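Local coordinates for protein Cas13d (uncultured Ruminococcus sp, PDB 6IV9) that binds a CRISPR RNA and uses its two HEPN domains to mature that guide and to cleave target RNA, at residues F904-L907 with Q911-D914; A743-A748 with S850-V855; C413-N418 with A448-K453. The protein carries 2 engineered substitutions. All coordinates share one frame; numbering follows the deposited sequence.

Contact 1: F904-L907 with Q911-D914; sequences FKNL and QLFD. With nucleotides of chain B.
Asn906 and Leu912 meet at a tight corner between two short consecutive helices near the C terminus, 901-908 and 910-913, both of which touch the bound guide RNA. The carboxamide of Asn906 carries much of the contact. Its CG sits beside the backbone N (chi1 -68°), and this places OD1 against CB of Leu912 at 3.7 Å, the two side chains crossing nearly at right angles. A water that donates to OD1 of Asn906 also donates to the O of Leu912, bridging the two segments. The other branch serves the RNA: Asn906 ND2 reaches O2' of A26 of chain B at 2.9 Å and N3 of the same nucleotide at 3.0 Å. Two acceptors on one amide nitrogen should fix its rotation. Lys905 passes obliquely over Leu912, its CE against CD1, bends at chi3 (63°), and NZ then bonds O3' of A2 of chain B at 3.0 Å and also forms a salt bridge with an RNA phosphate. The carbonyl O of Asn906 is buried without a conventional partner, its neighbours being the in-plane edge of the Phe913 ring and Phe913 CA at 3.2 Å, a CH...O contact. Asp914 OD1 accepts an almost straight bond (174°) from N6 of A27 of chain B.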
loop_
_atom_site.group_PDB
_atom_site.type_symbol
_atom_site.label_atom_id
_atom_site.label_comp_id
_atom_site.label_asym_id
_atom_site.label_seq_id
_atom_site.Cartn_x
_atom_site.Cartn_y
_atom_site.Cartn_z
ATOM N N PHE A 904 17.214 -0.098 12.600
ATOM C CA PHE A 904 18.601 -0.306 12.120
ATOM C C PHE A 904 18.906 -1.791 11.954
ATOM O O PHE A 904 19.457 -2.164 10.950
ATOM C CB PHE A 904 19.588 0.317 13.100
ATOM C CG PHE A 904 21.031 0.030 12.798
ATOM C CD1 PHE A 904 21.692 0.692 11.784
ATOM C CD2 PHE A 904 21.732 -0.901 13.533
ATOM C CE1 PHE A 904 23.019 0.426 11.510
ATOM C CE2 PHE A 904 23.057 -1.177 13.252
ATOM C CZ PHE A 904 23.694 -0.508 12.242
ATOM N N LYS A 905 18.566 -2.606 12.940
ATOM C CA LYS A 905 18.816 -4.058 12.820
ATOM C C LYS A 905 17.970 -4.673 11.705
ATOM O O LYS A 905 18.499 -5.425 10.930
ATOM C CB LYS A 905 18.540 -4.747 14.151
ATOM C CG LYS A 905 19.542 -4.408 15.234
ATOM C CD LYS A 905 19.518 -5.374 16.366
ATOM C CE LYS A 905 19.904 -6.772 15.968
ATOM N NZ LYS A 905 19.775 -7.707 17.096
ATOM N N ASN A 906 16.700 -4.308 11.631
ATOM C CA ASN A 906 15.808 -4.911 10.615
ATOM C C ASN A 906 16.302 -4.564 9.210
ATOM O O ASN A 906 16.193 -5.399 8.355
ATOM C CB ASN A 906 14.345 -4.540 10.822
ATOM C CG ASN A 906 13.734 -5.141 12.065
ATOM O OD1 ASN A 906 14.353 -5.929 12.747
ATOM N ND2 ASN A 906 12.510 -4.757 12.351
ATOM N N LEU A 907 16.806 -3.354 9.017
ATOM C CA LEU A 907 17.249 -2.887 7.686
ATOM C C LEU A 907 18.682 -3.338 7.371
ATOM O O LEU A 907 19.060 -3.205 6.237
ATOM C CB LEU A 907 17.157 -1.360 7.654
ATOM C CG LEU A 907 15.754 -0.762 7.702
ATOM C CD1 LEU A 907 15.776 0.725 7.430
ATOM C CD2 LEU A 907 14.827 -1.455 6.735
ATOM N N GLN A 911 18.203 -11.627 7.726
ATOM C CA GLN A 911 17.296 -12.550 8.450
ATOM C C GLN A 911 16.174 -11.797 9.170
ATOM O O GLN A 911 15.171 -12.401 9.402
ATOM C CB GLN A 911 18.069 -13.506 9.355
ATOM C CG GLN A 911 19.230 -14.175 8.644
ATOM C CD GLN A 911 20.531 -13.460 8.919
ATOM O OE1 GLN A 911 20.969 -12.612 8.168
ATOM N NE2 GLN A 911 21.158 -13.813 10.034
ATOM N N LEU A 912 16.407 -10.562 9.582
ATOM C CA LEU A 912 15.384 -9.795 10.331
ATOM C C LEU A 912 14.549 -8.906 9.409
ATOM O O LEU A 912 13.600 -8.333 9.875
ATOM C CB LEU A 912 16.118 -8.897 11.321
ATOM C CG LEU A 912 16.945 -9.608 12.382
ATOM C CD1 LEU A 912 17.500 -8.620 13.372
ATOM C CD2 LEU A 912 16.122 -10.659 13.080
ATOM N N PHE A 913 14.940 -8.783 8.155
ATOM C CA PHE A 913 14.300 -7.787 7.268
ATOM C C PHE A 913 12.826 -8.033 6.930
ATOM O O PHE A 913 12.041 -7.118 7.085
ATOM C CB PHE A 913 15.123 -7.662 5.994
ATOM C CG PHE A 913 14.563 -6.696 4.995
ATOM C CD1 PHE A 913 14.747 -5.340 5.140
ATOM C CD2 PHE A 913 13.849 -7.150 3.910
ATOM C CE1 PHE A 913 14.233 -4.464 4.208
ATOM C CE2 PHE A 913 13.345 -6.266 2.978
ATOM C CZ PHE A 913 13.526 -4.924 3.138
ATOM N N ASP A 914 12.488 -9.228 6.491
ATOM C CA ASP A 914 11.112 -9.493 6.021
ATOM C C ASP A 914 10.309 -10.275 7.059
ATOM O O ASP A 914 10.681 -11.370 7.385
ATOM C CB ASP A 914 11.160 -10.261 4.708
ATOM C CG ASP A 914 9.880 -10.187 3.906
ATOM O OD1 ASP A 914 8.826 -10.111 4.490
ATOM O OD2 ASP A 914 9.984 -10.220 2.699
ATOM P P A B 2 15.098 -13.219 18.880
ATOM O OP1 A B 2 16.228 -13.874 19.510
ATOM O OP2 A B 2 13.807 -13.220 19.535
ATOM O "O5'" A B 2 15.429 -11.691 18.654
ATOM C "C5'" A B 2 16.687 -11.252 18.203
ATOM C "C4'" A B 2 16.548 -9.967 17.449
ATOM O "O4'" A B 2 15.403 -9.997 16.571
ATOM C "C3'" A B 2 16.280 -8.788 18.359
ATOM O "O3'" A B 2 17.496 -8.443 18.962
ATOM C "C2'" A B 2 15.669 -7.798 17.388
ATOM O "O2'" A B 2 16.630 -7.208 16.574
ATOM C "C1'" A B 2 14.790 -8.726 16.555
ATOM N N9 A B 2 13.429 -8.847 17.070
ATOM C C8 A B 2 12.784 -9.970 17.508
ATOM N N7 A B 2 11.559 -9.752 17.914
ATOM C C5 A B 2 11.382 -8.392 17.718
ATOM C C6 A B 2 10.291 -7.537 17.944
ATOM N N6 A B 2 9.129 -7.937 18.451
ATOM N N1 A B 2 10.452 -6.231 17.655
ATOM C C2 A B 2 11.619 -5.827 17.153
ATOM N N3 A B 2 12.711 -6.529 16.894
ATOM C C4 A B 2 12.530 -7.821 17.207
ATOM P P A B 27 9.822 1.184 10.457
ATOM O OP1 A B 27 10.869 1.635 9.480
ATOM O OP2 A B 27 9.283 2.188 11.373
ATOM O "O5'" A B 27 8.504 0.620 9.817
ATOM C "C5'" A B 27 8.653 -0.351 8.759
ATOM C "C4'" A B 27 7.316 -0.748 8.265
ATOM O "O4'" A B 27 7.455 -1.674 7.187
ATOM C "C3'" A B 27 6.461 -1.494 9.291
ATOM O "O3'" A B 27 5.420 -0.667 9.772
ATOM C "C2'" A B 27 5.842 -2.661 8.497
ATOM O "O2'" A B 27 4.430 -2.718 8.643
ATOM C "C1'" A B 27 6.257 -2.333 7.054
ATOM N N9 A B 27 6.454 -3.505 6.216
ATOM C C8 A B 27 5.846 -3.695 5.002
ATOM N N7 A B 27 6.091 -4.860 4.469
ATOM C C5 A B 27 6.936 -5.478 5.383
ATOM C C6 A B 27 7.577 -6.730 5.384
ATOM N N6 A B 27 7.438 -7.632 4.407
ATOM N N1 A B 27 8.330 -7.052 6.465
ATOM C C2 A B 27 8.467 -6.144 7.436
ATOM N N3 A B 27 7.964 -4.916 7.516
ATOM C C4 A B 27 7.185 -4.646 6.454
ATOM P P A B 26 8.753 2.573 15.535
ATOM O OP1 A B 26 9.590 3.698 15.073
ATOM O OP2 A B 26 7.288 2.513 15.375
ATOM O "O5'" A B 26 9.261 1.260 14.786
ATOM C "C5'" A B 26 10.621 1.046 14.457
ATOM C "C4'" A B 26 10.777 -0.259 13.724
ATOM O "O4'" A B 26 10.361 -1.316 14.620
ATOM C "C3'" A B 26 9.895 -0.524 12.502
ATOM O "O3'" A B 26 10.478 -0.018 11.275
ATOM C "C2'" A B 26 9.809 -2.061 12.459
ATOM O "O2'" A B 26 10.656 -2.665 11.450
ATOM C "C1'" A B 26 10.247 -2.488 13.872
ATOM N N9 A B 26 9.271 -3.355 14.534
ATOM C C8 A B 26 8.046 -2.999 15.039
ATOM N N7 A B 26 7.326 -4.016 15.439
ATOM C C5 A B 26 8.152 -5.111 15.231
ATOM C C6 A B 26 7.964 -6.482 15.422
ATOM N N6 A B 26 6.877 -7.009 15.992
ATOM N N1 A B 26 8.950 -7.315 15.015
ATOM C C2 A B 26 10.054 -6.781 14.490
ATOM N N3 A B 26 10.316 -5.509 14.200
ATOM C C4 A B 26 9.350 -4.713 14.663
HETATM O O HOH W 1 12.887 -8.213 12.947
#

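Contact 2: A743-A748 with S850-V855. With nucleotides of chain B.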
loop_
_atom_site.group_PDB
_atom_site.type_symbol
_atom_site.label_atom_id
_atom_site.label_comp_id
_atom_site.label_asym_id
_atom_site.label_seq_id
_atom_site.Cartn_x
_atom_site.Cartn_y
_atom_site.Cartn_z
ATOM N N ALA A 743 11.107 0.829 -0.373
ATOM C CA ALA A 743 10.133 1.555 0.465
ATOM C C ALA A 743 10.572 1.531 1.935
ATOM O O ALA A 743 10.375 2.507 2.609
ATOM C CB ALA A 743 8.779 0.939 0.281
ATOM N N ARG A 744 11.171 0.439 2.395
ATOM C CA ARG A 744 11.602 0.337 3.812
ATOM C C ARG A 744 12.656 1.406 4.100
ATOM O O ARG A 744 12.679 1.915 5.183
ATOM C CB ARG A 744 12.155 -1.060 4.098
ATOM C CG ARG A 744 11.131 -2.168 3.967
ATOM C CD ARG A 744 10.193 -2.116 5.142
ATOM N NE ARG A 744 10.835 -2.565 6.347
ATOM C CZ ARG A 744 11.206 -3.808 6.570
ATOM N NH1 ARG A 744 10.817 -4.771 5.770
ATOM N NH2 ARG A 744 11.956 -4.093 7.607
ATOM N N TYR A 745 13.559 1.613 3.150
ATOM C CA TYR A 745 14.649 2.615 3.230
ATOM C C TYR A 745 14.083 4.035 3.161
ATOM O O TYR A 745 14.576 4.919 3.815
ATOM C CB TYR A 745 15.800 2.230 2.302
ATOM C CG TYR A 745 16.365 0.903 2.706
ATOM C CD1 TYR A 745 15.829 -0.268 2.217
ATOM C CD2 TYR A 745 17.360 0.814 3.655
ATOM C CE1 TYR A 745 16.298 -1.496 2.623
ATOM C CE2 TYR A 745 17.839 -0.406 4.076
ATOM C CZ TYR A 745 17.301 -1.569 3.565
ATOM O OH TYR A 745 17.750 -2.776 3.990
ATOM N N VAL A 746 13.049 4.209 2.353
ATOM C CA VAL A 746 12.373 5.524 2.227
ATOM C C VAL A 746 11.782 5.882 3.592
ATOM O O VAL A 746 11.924 6.989 3.998
ATOM C CB VAL A 746 11.290 5.503 1.141
ATOM C CG1 VAL A 746 10.504 6.791 1.170
ATOM C CG2 VAL A 746 11.892 5.258 -0.233
ATOM N N ILE A 747 11.181 4.915 4.273
ATOM C CA ILE A 747 10.620 5.182 5.628
ATOM C C ILE A 747 11.780 5.581 6.545
ATOM O O ILE A 747 11.640 6.513 7.296
ATOM C CB ILE A 747 9.895 3.933 6.157
ATOM C CG1 ILE A 747 8.629 3.625 5.359
ATOM C CG2 ILE A 747 9.625 4.052 7.640
ATOM C CD1 ILE A 747 8.022 2.298 5.685
ATOM N N ALA A 748 12.907 4.896 6.418
ATOM C CA ALA A 748 14.055 5.205 7.290
ATOM C C ALA A 748 14.515 6.657 7.076
ATOM O O ALA A 748 14.770 7.333 8.055
ATOM C CB ALA A 748 15.154 4.220 7.020
ATOM N N SER A 850 19.263 -9.254 -0.824
ATOM C CA SER A 850 20.642 -9.319 -1.371
ATOM C C SER A 850 20.736 -8.668 -2.753
ATOM O O SER A 850 21.749 -8.099 -3.046
ATOM C CB SER A 850 21.276 -10.672 -1.305
ATOM O OG SER A 850 20.449 -11.621 -1.886
ATOM N N ILE A 851 19.715 -8.810 -3.583
ATOM C CA ILE A 851 19.781 -8.149 -4.912
ATOM C C ILE A 851 19.818 -6.640 -4.703
ATOM O O ILE A 851 20.636 -6.000 -5.268
ATOM C CB ILE A 851 18.571 -8.525 -5.773
ATOM C CG1 ILE A 851 18.544 -10.016 -6.092
ATOM C CG2 ILE A 851 18.522 -7.672 -7.020
ATOM C CD1 ILE A 851 17.277 -10.466 -6.741
ATOM N N TYR A 852 18.942 -6.137 -3.852
ATOM C CA TYR A 852 18.840 -4.677 -3.662
ATOM C C TYR A 852 20.160 -4.109 -3.147
ATOM O O TYR A 852 20.632 -3.145 -3.672
ATOM C CB TYR A 852 17.756 -4.423 -2.619
ATOM C CG TYR A 852 17.572 -2.982 -2.241
ATOM C CD1 TYR A 852 16.697 -2.170 -2.932
ATOM C CD2 TYR A 852 18.249 -2.432 -1.182
ATOM C CE1 TYR A 852 16.519 -0.845 -2.595
ATOM C CE2 TYR A 852 18.086 -1.109 -0.831
ATOM C CZ TYR A 852 17.221 -0.310 -1.540
ATOM O OH TYR A 852 17.062 0.978 -1.177
ATOM N N HIS A 853 20.716 -4.729 -2.123
ATOM C CA HIS A 853 21.985 -4.235 -1.534
ATOM C C HIS A 853 23.152 -4.361 -2.525
ATOM O O HIS A 853 23.989 -3.487 -2.544
ATOM C CB HIS A 853 22.173 -4.792 -0.129
ATOM C CG HIS A 853 21.263 -4.119 0.835
ATOM N ND1 HIS A 853 21.376 -2.803 1.142
ATOM C CD2 HIS A 853 20.191 -4.565 1.506
ATOM C CE1 HIS A 853 20.438 -2.476 1.982
ATOM N NE2 HIS A 853 19.700 -3.523 2.207
ATOM N N TYR A 854 23.204 -5.435 -3.297
ATOM C CA TYR A 854 24.326 -5.524 -4.256
ATOM C C TYR A 854 24.232 -4.382 -5.273
ATOM O O TYR A 854 25.183 -3.691 -5.483
ATOM C CB TYR A 854 24.351 -6.876 -4.963
ATOM C CG TYR A 854 25.429 -6.902 -6.009
ATOM C CD1 TYR A 854 26.746 -7.094 -5.651
ATOM C CD2 TYR A 854 25.149 -6.650 -7.338
ATOM C CE1 TYR A 854 27.755 -7.065 -6.590
ATOM C CE2 TYR A 854 26.145 -6.615 -8.293
ATOM C CZ TYR A 854 27.453 -6.825 -7.914
ATOM O OH TYR A 854 28.442 -6.785 -8.833
ATOM N N VAL A 855 23.063 -4.182 -5.853
ATOM C CA VAL A 855 22.883 -3.100 -6.856
ATOM C C VAL A 855 23.140 -1.756 -6.181
ATOM O O VAL A 855 23.816 -0.942 -6.746
ATOM C CB VAL A 855 21.483 -3.156 -7.493
ATOM C CG1 VAL A 855 21.235 -1.986 -8.416
ATOM C CG2 VAL A 855 21.233 -4.471 -8.198
ATOM P P A B 27 9.822 1.184 10.457
ATOM O OP1 A B 27 10.869 1.635 9.480
ATOM O OP2 A B 27 9.283 2.188 11.373
ATOM O "O5'" A B 27 8.504 0.620 9.817
ATOM C "C5'" A B 27 8.653 -0.351 8.759
ATOM C "C4'" A B 27 7.316 -0.748 8.265
ATOM O "O4'" A B 27 7.455 -1.674 7.187
ATOM C "C3'" A B 27 6.461 -1.494 9.291
ATOM O "O3'" A B 27 5.420 -0.667 9.772
ATOM C "C2'" A B 27 5.842 -2.661 8.497
ATOM O "O2'" A B 27 4.430 -2.718 8.643
ATOM C "C1'" A B 27 6.257 -2.333 7.054
ATOM N N9 A B 27 6.454 -3.505 6.216
ATOM C C8 A B 27 5.846 -3.695 5.002
ATOM N N7 A B 27 6.091 -4.860 4.469
ATOM C C5 A B 27 6.936 -5.478 5.383
ATOM C C6 A B 27 7.577 -6.730 5.384
ATOM N N6 A B 27 7.438 -7.632 4.407
ATOM N N1 A B 27 8.330 -7.052 6.465
ATOM C C2 A B 27 8.467 -6.144 7.436
ATOM N N3 A B 27 7.964 -4.916 7.516
ATOM C C4 A B 27 7.185 -4.646 6.454
#
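The ring of Tyr745 has Tyr852 over one face and His853 near its hydroxyl end, an aromatic cluster that joins helix 713-760 to helix 848-861 in what is probably a HEPN domain. The two tyrosine planes are close to parallel, at 16°, but slid apart with centroids separated by 5.2 Å, so overlap is slight: CE2 of Tyr852 lies 3.9 Å from CD1 of Tyr745, and its hydroxyl lies beside that same atom. His853 presents its ring edge to Tyr745, while one of its own faces is covered by CD2 of Tyr852, over the ring centre. Tyr852 thus packs against both of its aromatic companions.

The polar contact lies at the hydroxyl end of Tyr745. His853 NE2 donates to Tyr745 OH at 2.7 Å, with the oxygen practically in the imidazole plane and an angle of 152° at the hydrogen. The hydroxyl also bonds the carbonyl of Leu907, which can only accept, so two bonds of opposite sense grip one buried oxygen. Tyr852 OH has its own partner in Asn742. With CG anti to the backbone N (chi1 177°), Tyr852 projects its ring across the gap between two helices whose nearest CA atoms, Tyr745 and Tyr852, are 10.9 Å apart.

Next to Tyr745, helix 713-760 also meets the RNA. Arg744, bent at chi2 and chi3, has A27 of chain B over one guanidinium face, offset toward the rim, while NH1 bonds the carbonyl of Phe913; Ile747 CG2 packs against the phosphate of that nucleotide, 3.3 Å from OP1, and Arg744 NH1 lies 3.2 Å from C2 of the base.

Contact 3: C413-N418 with A448-K453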
loop_
_atom_site.group_PDB
_atom_site.type_symbol
_atom_site.label_atom_id
_atom_site.label_comp_id
_atom_site.label_asym_id
_atom_site.label_seq_id
_atom_site.Cartn_x
_atom_site.Cartn_y
_atom_site.Cartn_z
ATOM N N CYS A 413 -25.767 -10.944 3.715
ATOM C CA CYS A 413 -27.130 -10.662 4.226
ATOM C C CYS A 413 -27.422 -11.521 5.460
ATOM O O CYS A 413 -28.047 -11.050 6.379
ATOM C CB CYS A 413 -28.152 -10.873 3.123
ATOM S SG CYS A 413 -28.071 -9.582 1.864
ATOM N N ASN A 414 -26.915 -12.735 5.471
ATOM C CA ASN A 414 -27.153 -13.655 6.599
ATOM C C ASN A 414 -26.603 -13.054 7.887
ATOM O O ASN A 414 -27.289 -13.114 8.882
ATOM C CB ASN A 414 -26.407 -14.958 6.375
ATOM C CG ASN A 414 -26.623 -15.934 7.500
ATOM O OD1 ASN A 414 -27.714 -16.440 7.668
ATOM N ND2 ASN A 414 -25.593 -16.185 8.274
ATOM N N TYR A 415 -25.399 -12.495 7.841
ATOM C CA TYR A 415 -24.767 -11.950 9.063
ATOM C C TYR A 415 -25.093 -10.479 9.314
ATOM O O TYR A 415 -24.973 -10.043 10.438
ATOM C CB TYR A 415 -23.262 -12.142 8.948
ATOM C CG TYR A 415 -22.823 -13.573 9.045
ATOM C CD1 TYR A 415 -22.890 -14.247 10.242
ATOM C CD2 TYR A 415 -22.333 -14.244 7.949
ATOM C CE1 TYR A 415 -22.477 -15.556 10.351
ATOM C CE2 TYR A 415 -21.907 -15.549 8.039
ATOM C CZ TYR A 415 -21.986 -16.206 9.246
ATOM O OH TYR A 415 -21.567 -17.479 9.359
ATOM N N TYR A 416 -25.387 -9.734 8.262
ATOM C CA TYR A 416 -25.652 -8.284 8.381
ATOM C C TYR A 416 -27.098 -7.987 8.769
ATOM O O TYR A 416 -27.327 -6.967 9.376
ATOM C CB TYR A 416 -25.353 -7.614 7.050
ATOM C CG TYR A 416 -25.361 -6.115 7.061
ATOM C CD1 TYR A 416 -24.432 -5.400 7.788
ATOM C CD2 TYR A 416 -26.280 -5.418 6.310
ATOM C CE1 TYR A 416 -24.419 -4.021 7.773
ATOM C CE2 TYR A 416 -26.294 -4.040 6.299
ATOM C CZ TYR A 416 -25.354 -3.338 7.024
ATOM O OH TYR A 416 -25.366 -1.983 6.997
ATOM N N ARG A 417 -28.031 -8.832 8.354
ATOM C CA ARG A 417 -29.455 -8.553 8.630
ATOM C C ARG A 417 -30.142 -9.705 9.367
ATOM O O ARG A 417 -30.674 -9.479 10.417
ATOM C CB ARG A 417 -30.165 -8.295 7.303
ATOM C CG ARG A 417 -29.926 -6.912 6.715
ATOM C CD ARG A 417 -30.300 -5.683 7.528
ATOM N NE ARG A 417 -30.661 -4.552 6.685
ATOM C CZ ARG A 417 -31.695 -4.548 5.846
ATOM N NH1 ARG A 417 -31.912 -3.519 5.053
ATOM N NH2 ARG A 417 -32.515 -5.575 5.802
ATOM N N ASN A 418 -30.145 -10.885 8.772
ATOM C CA ASN A 418 -30.872 -12.063 9.297
ATOM C C ASN A 418 -30.343 -12.624 10.615
ATOM O O ASN A 418 -31.162 -13.030 11.419
ATOM C CB ASN A 418 -30.835 -13.208 8.297
ATOM C CG ASN A 418 -31.841 -14.273 8.650
ATOM O OD1 ASN A 418 -33.025 -13.992 8.726
ATOM N ND2 ASN A 418 -31.372 -15.481 8.889
ATOM N N ALA A 448 -19.394 -25.328 7.619
ATOM C CA ALA A 448 -20.235 -26.539 7.694
ATOM C C ALA A 448 -21.671 -26.140 8.019
ATOM O O ALA A 448 -22.562 -26.655 7.377
ATOM C CB ALA A 448 -19.680 -27.441 8.750
ATOM N N LYS A 449 -21.877 -25.266 8.996
ATOM C CA LYS A 449 -23.255 -24.822 9.315
ATOM C C LYS A 449 -23.829 -24.054 8.125
ATOM O O LYS A 449 -25.011 -24.204 7.836
ATOM C CB LYS A 449 -23.276 -23.953 10.571
ATOM C CG LYS A 449 -22.649 -24.578 11.804
ATOM C CD LYS A 449 -22.765 -23.714 13.025
ATOM C CE LYS A 449 -21.572 -23.804 13.946
ATOM N NZ LYS A 449 -21.954 -23.598 15.361
ATOM N N LEU A 450 -23.003 -23.234 7.482
ATOM C CA LEU A 450 -23.466 -22.417 6.337
ATOM C C LEU A 450 -23.886 -23.317 5.176
ATOM O O LEU A 450 -24.835 -22.988 4.523
ATOM C CB LEU A 450 -22.375 -21.424 5.943
ATOM C CG LEU A 450 -22.198 -20.253 6.907
ATOM C CD1 LEU A 450 -21.004 -19.410 6.525
ATOM C CD2 LEU A 450 -23.447 -19.404 6.962
ATOM N N TRP A 451 -23.178 -24.408 4.942
ATOM C CA TRP A 451 -23.529 -25.308 3.821
ATOM C C TRP A 451 -24.922 -25.900 4.012
ATOM O O TRP A 451 -25.661 -25.934 3.056
ATOM C CB TRP A 451 -22.510 -26.421 3.683
ATOM C CG TRP A 451 -22.739 -27.215 2.444
ATOM C CD1 TRP A 451 -23.128 -28.512 2.362
ATOM C CD2 TRP A 451 -22.583 -26.759 1.095
ATOM N NE1 TRP A 451 -23.216 -28.893 1.058
ATOM C CE2 TRP A 451 -22.890 -27.842 0.258
ATOM C CE3 TRP A 451 -22.216 -25.545 0.514
ATOM C CZ2 TRP A 451 -22.840 -27.750 -1.126
ATOM C CZ3 TRP A 451 -22.167 -25.456 -0.853
ATOM C CH2 TRP A 451 -22.478 -26.540 -1.660
ATOM N N GLY A 452 -25.265 -26.314 5.220
ATOM C CA GLY A 452 -26.601 -26.886 5.431
ATOM C C GLY A 452 -27.650 -25.852 5.114
ATOM O O GLY A 452 -28.696 -26.194 4.587
ATOM N N LYS A 453 -27.401 -24.621 5.526
ATOM C CA LYS A 453 -28.336 -23.505 5.273
ATOM C C LYS A 453 -28.394 -23.048 3.808
ATOM O O LYS A 453 -29.486 -22.743 3.357
ATOM C CB LYS A 453 -27.960 -22.361 6.206
ATOM C CG LYS A 453 -28.860 -21.152 6.152
ATOM C CD LYS A 453 -28.299 -20.041 6.976
ATOM C CE LYS A 453 -29.131 -19.666 8.170
ATOM N NZ LYS A 453 -28.272 -19.097 9.226
#
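Leu450 and Asn414 give up the most surface here, with Lys453 next, and the three show how side chains alone can join two helices whose axes stay well apart. Leu450 points toward helix 400-418 and ends in a fork: CD1 touches Tyr415 OH at 3.5 Å, and CD2 approaches the same oxygen at 3.6 Å while also reaching Asn414 ND2 at 4.1 Å. Both methyls thus press on the hydroxyl from the same side, although its polar partner is Glu446, one turn before Leu450 on helix 436-464. Helix 376-386 packs against both Tyr415 and Leu450 through Leu379.

Asn414 extends with CG opposite the backbone N (chi1 -180°), which carries its carboxamide out between the helices. There its two branches part company. ND2 lies over the centre of the Tyr415 ring, 3.5 Å above the plane, whereas OD1 accepts from Lys453 NZ at 3.1 Å. That donor arrives bent, at 126° to the C=O bond, and only modestly tilted from the carbonyl plane. Lys453 comes from the opposite direction, its chain extended until a kink at chi3, and its CE runs alongside Asn414 OD1 at 3.6 Å. This bond lies at the exposed margin, while Leu450 and Tyr415 pack in the buried part.

Helix 400-418 has a wider pi-type turn at 414-418, where Cys413 O accepts from both Arg417 N and Asn418 N. With segment axes 13.5 Å apart and crossing at 84°, this is a near-orthogonal helix pair bridged by side chains within a largely helical region.

How the contacts relate
From the N terminus, contact 3 comes first: 413-418 pairs with 448-453, closing a mostly helical loop within the helices that run from 400 to 464. Contact 2 then spans about a hundred residues, bringing the long helix 713-760 to helix 848-861. Contact 1 closes last, over a short turn near the C terminus. The three follow in series, none enclosing or crossing another. Contacts 1 and 2 nevertheless form one body: segments 904-907 and 911-914 both rest on helix 713-760, and both contacts touch A27 of chain B. Contact 3 stands apart, its nearest atoms about 31 Å from contact 1 and about 33 Å from contact 2.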